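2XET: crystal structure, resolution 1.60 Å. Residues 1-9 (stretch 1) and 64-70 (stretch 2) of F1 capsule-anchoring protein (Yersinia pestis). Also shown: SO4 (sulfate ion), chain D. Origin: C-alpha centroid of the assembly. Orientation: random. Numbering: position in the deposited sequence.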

# COMPACT_ATOMS: atom_id res chain seq x y z
N GLY A 1 2.25 -16.84 -2.87
CA GLY A 1 1.67 -15.55 -3.37
C GLY A 1 2.73 -14.52 -3.70
O GLY A 1 3.93 -14.81 -3.69
N GLY A 2 2.28 -13.30 -3.99
CA GLY A 2 3.17 -12.20 -4.34
C GLY A 2 3.68 -11.44 -3.14
O GLY A 2 2.93 -11.11 -2.24
N ARG A 3 4.98 -11.12 -3.17
CA ARG A 3 5.56 -10.29 -2.13
C ARG A 3 6.26 -9.09 -2.76
O ARG A 3 6.89 -9.20 -3.84
N LEU A 4 6.15 -7.95 -2.09
CA LEU A 4 6.69 -6.72 -2.64
C LEU A 4 6.95 -5.65 -1.61
O LEU A 4 6.28 -5.61 -0.57
N PHE A 5 7.92 -4.79 -1.93
CA PHE A 5 8.15 -3.51 -1.27
C PHE A 5 7.33 -2.51 -2.09
O PHE A 5 7.54 -2.40 -3.33
N LEU A 6 6.44 -1.79 -1.42
CA LEU A 6 5.61 -0.79 -2.10
C LEU A 6 5.87 0.63 -1.61
O LEU A 6 5.68 0.93 -0.42
N HIS A 7 6.38 1.48 -2.50
CA HIS A 7 6.64 2.86 -2.15
C HIS A 7 5.41 3.68 -2.46
O HIS A 7 4.99 3.74 -3.61
N LEU A 8 4.82 4.27 -1.42
CA LEU A 8 3.59 5.04 -1.56
C LEU A 8 3.88 6.52 -1.52
O LEU A 8 4.71 6.95 -0.74
N LYS A 9 3.18 7.31 -2.33
CA LYS A 9 3.23 8.77 -2.20
C LYS A 9 1.80 9.27 -2.37
O LYS A 9 1.07 8.72 -3.20
N SER A 64 -6.20 5.80 -1.18
CA SER A 64 -6.47 4.49 -1.78
C SER A 64 -5.51 4.23 -2.93
O SER A 64 -5.21 5.13 -3.71
N SER A 65 -5.06 2.98 -3.05
CA SER A 65 -4.10 2.60 -4.09
C SER A 65 -4.46 1.25 -4.74
O SER A 65 -4.95 0.34 -4.07
N ASN A 66 -4.19 1.12 -6.04
CA ASN A 66 -4.18 -0.21 -6.67
C ASN A 66 -2.77 -0.81 -6.63
O ASN A 66 -1.77 -0.09 -6.75
N VAL A 67 -2.70 -2.12 -6.42
CA VAL A 67 -1.42 -2.83 -6.35
C VAL A 67 -1.43 -3.94 -7.41
O VAL A 67 -2.10 -4.96 -7.25
N VAL A 68 -0.68 -3.71 -8.49
CA VAL A 68 -0.65 -4.62 -9.65
C VAL A 68 0.75 -5.21 -9.76
O VAL A 68 1.72 -4.47 -9.93
N LEU A 69 0.85 -6.53 -9.60
CA LEU A 69 2.12 -7.24 -9.66
C LEU A 69 2.36 -7.73 -11.07
O LEU A 69 1.39 -8.06 -11.78
N PRO A 70 3.64 -7.80 -11.49
CA PRO A 70 3.96 -8.48 -12.74
C PRO A 70 3.47 -9.94 -12.74
O PRO A 70 3.21 -10.50 -11.69

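The two stretches belong to one chain. Their strands, 2-9 and 64-68, run roughly antiparallel, at 150° between their N-to-C directions. The strand axes come no closer than 9.4 Å, and no hydrogen bond links the two stretches. They meet mainly through side chains, burying 271 Å² in all.

Stretch 2 starts with Ser 64, which is out of reach of stretch 1. Its OG is hydrogen-bonded elsewhere in the structure.

Ser 65 is the first residue to point toward stretch 1. It is buried, with chi1 m. Ser 65 OG lies 3.5 Å from Leu 8 CD2, a contact between a hydroxyl oxygen and a methyl group. The OG has its hydrogen bond elsewhere. Leu 8 has chi1 m and chi2 t. Its CA-to-CB bond points sideways, but the end of the side chain comes nearer to stretch 2.

Asn 66 points away, as expected from the alternation of a strand. Its chi1 is m.

Val 67 points back toward stretch 1, with chi1 t. Its two methyl groups meet two different leucines. Val 67 CG2 lies 3.8 Å from Leu 6 CD2, and Val 67 CG1 lies 4.0 Å from Leu 4 CD1. Leu 6 is t, p and Leu 4 is p, t for chi1 and chi2. Both leucines point toward stretch 2 and are buried. Between them in sequence, Phe 5 is out of reach of stretch 2.

Val 68 points away, with chi1 t. It touches a crystal neighbour.

Leu 69 follows the end of the strand and still points toward stretch 1. It has the largest covered area of either stretch, 62 Å². Its rotamer is m, t. Leu 69 CD2 packs 4.0 Å from Leu 4 CD1, so that Leu 4 methyl touches both Val 67 and Leu 69. Leu 69 CD1 lies 3.7 Å from Gly 2 CA. Glycine leaves the room for this: an ideal CB on Gly 2 would fall 2.2 Å from Leu 69 CD1, a clash.

Pro 70 ends the stretch, out of reach of stretch 1.

A sulfate ion, probably from the crystallisation liquor, binds at the start of stretch 1. Gly 1 N donates a hydrogen bond to sulfate O3 at 2.8 Å. Arg 3 points away from stretch 2, with chi1 p. Arg 3 NE donates to sulfate O1 at 3.0 Å, nearly straight at 169°, and Arg 3 NH2 donates to sulfate O3 at 3.1 Å.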

# COMPACT_ATOMS: atom_id res chain seq x y z
CB ARG A 3 6.50 -11.10 -1.23
CG ARG A 3 7.75 -11.60 -1.88
CD ARG A 3 8.37 -12.84 -1.19
NE ARG A 3 7.61 -14.07 -1.43
CZ ARG A 3 7.68 -14.84 -2.53
NH1 ARG A 3 8.46 -14.54 -3.58
NH2 ARG A 3 6.94 -15.94 -2.61
CB LEU A 4 5.76 -6.16 -3.72
CG LEU A 4 4.65 -5.23 -3.21
CD1 LEU A 4 4.26 -4.29 -4.34
CD2 LEU A 4 3.50 -6.09 -2.76
CB PHE A 5 9.62 -3.11 -1.36
CG PHE A 5 10.55 -4.01 -0.57
CD1 PHE A 5 10.85 -3.71 0.76
CD2 PHE A 5 11.12 -5.14 -1.16
CE1 PHE A 5 11.70 -4.54 1.50
CE2 PHE A 5 11.96 -5.98 -0.42
CZ PHE A 5 12.25 -5.68 0.90
CB LEU A 6 4.12 -1.14 -1.90
CG LEU A 6 3.10 -0.27 -2.63
CD1 LEU A 6 3.26 -0.41 -4.15
CD2 LEU A 6 1.70 -0.66 -2.17
CB HIS A 7 7.84 3.43 -2.95
CG HIS A 7 8.27 4.79 -2.52
ND1 HIS A 7 8.97 5.64 -3.36
CD2 HIS A 7 8.12 5.46 -1.35
CE1 HIS A 7 9.22 6.78 -2.72
NE2 HIS A 7 8.71 6.69 -1.51
CB LEU A 8 2.63 4.67 -0.42
CG LEU A 8 2.05 3.25 -0.45
CD1 LEU A 8 1.55 2.89 0.96
CD2 LEU A 8 0.94 3.11 -1.50
CB LYS A 9 4.17 9.40 -3.24
CG LYS A 9 4.43 10.89 -3.03
CD LYS A 9 5.54 11.46 -3.91
CE LYS A 9 5.31 11.10 -5.39
NZ LYS A 9 6.19 11.81 -6.34
CB SER A 64 -7.91 4.42 -2.29
OG SER A 64 -8.82 4.59 -1.19
CB SER A 65 -2.69 2.44 -3.47
OG SER A 65 -2.15 3.69 -3.06
CB ASN A 66 -4.66 -0.14 -8.13
CG ASN A 66 -6.10 0.36 -8.25
OD1 ASN A 66 -6.97 0.01 -7.44
ND2 ASN A 66 -6.36 1.18 -9.26
CB VAL A 67 -1.15 -3.42 -4.93
CG1 VAL A 67 0.27 -4.01 -4.84
CG2 VAL A 67 -1.31 -2.34 -3.84
CB VAL A 68 -1.04 -3.90 -10.96
CG1 VAL A 68 -0.98 -4.85 -12.17
CG2 VAL A 68 -2.45 -3.28 -10.83
CB LEU A 69 2.10 -8.46 -8.74
CG LEU A 69 1.91 -8.20 -7.25
CD1 LEU A 69 1.88 -9.53 -6.51
CD2 LEU A 69 2.99 -7.30 -6.70
CB PRO A 70 5.50 -8.42 -12.77
CG PRO A 70 5.84 -7.17 -11.98
CD PRO A 70 4.83 -7.20 -10.85
S SO4 D . 4.17 -15.42 -0.07
O1 SO4 D . 5.50 -15.06 0.45
O2 SO4 D . 3.58 -14.24 -0.67
O3 SO4 D . 4.35 -16.48 -1.05
O4 SO4 D . 3.36 -15.89 1.06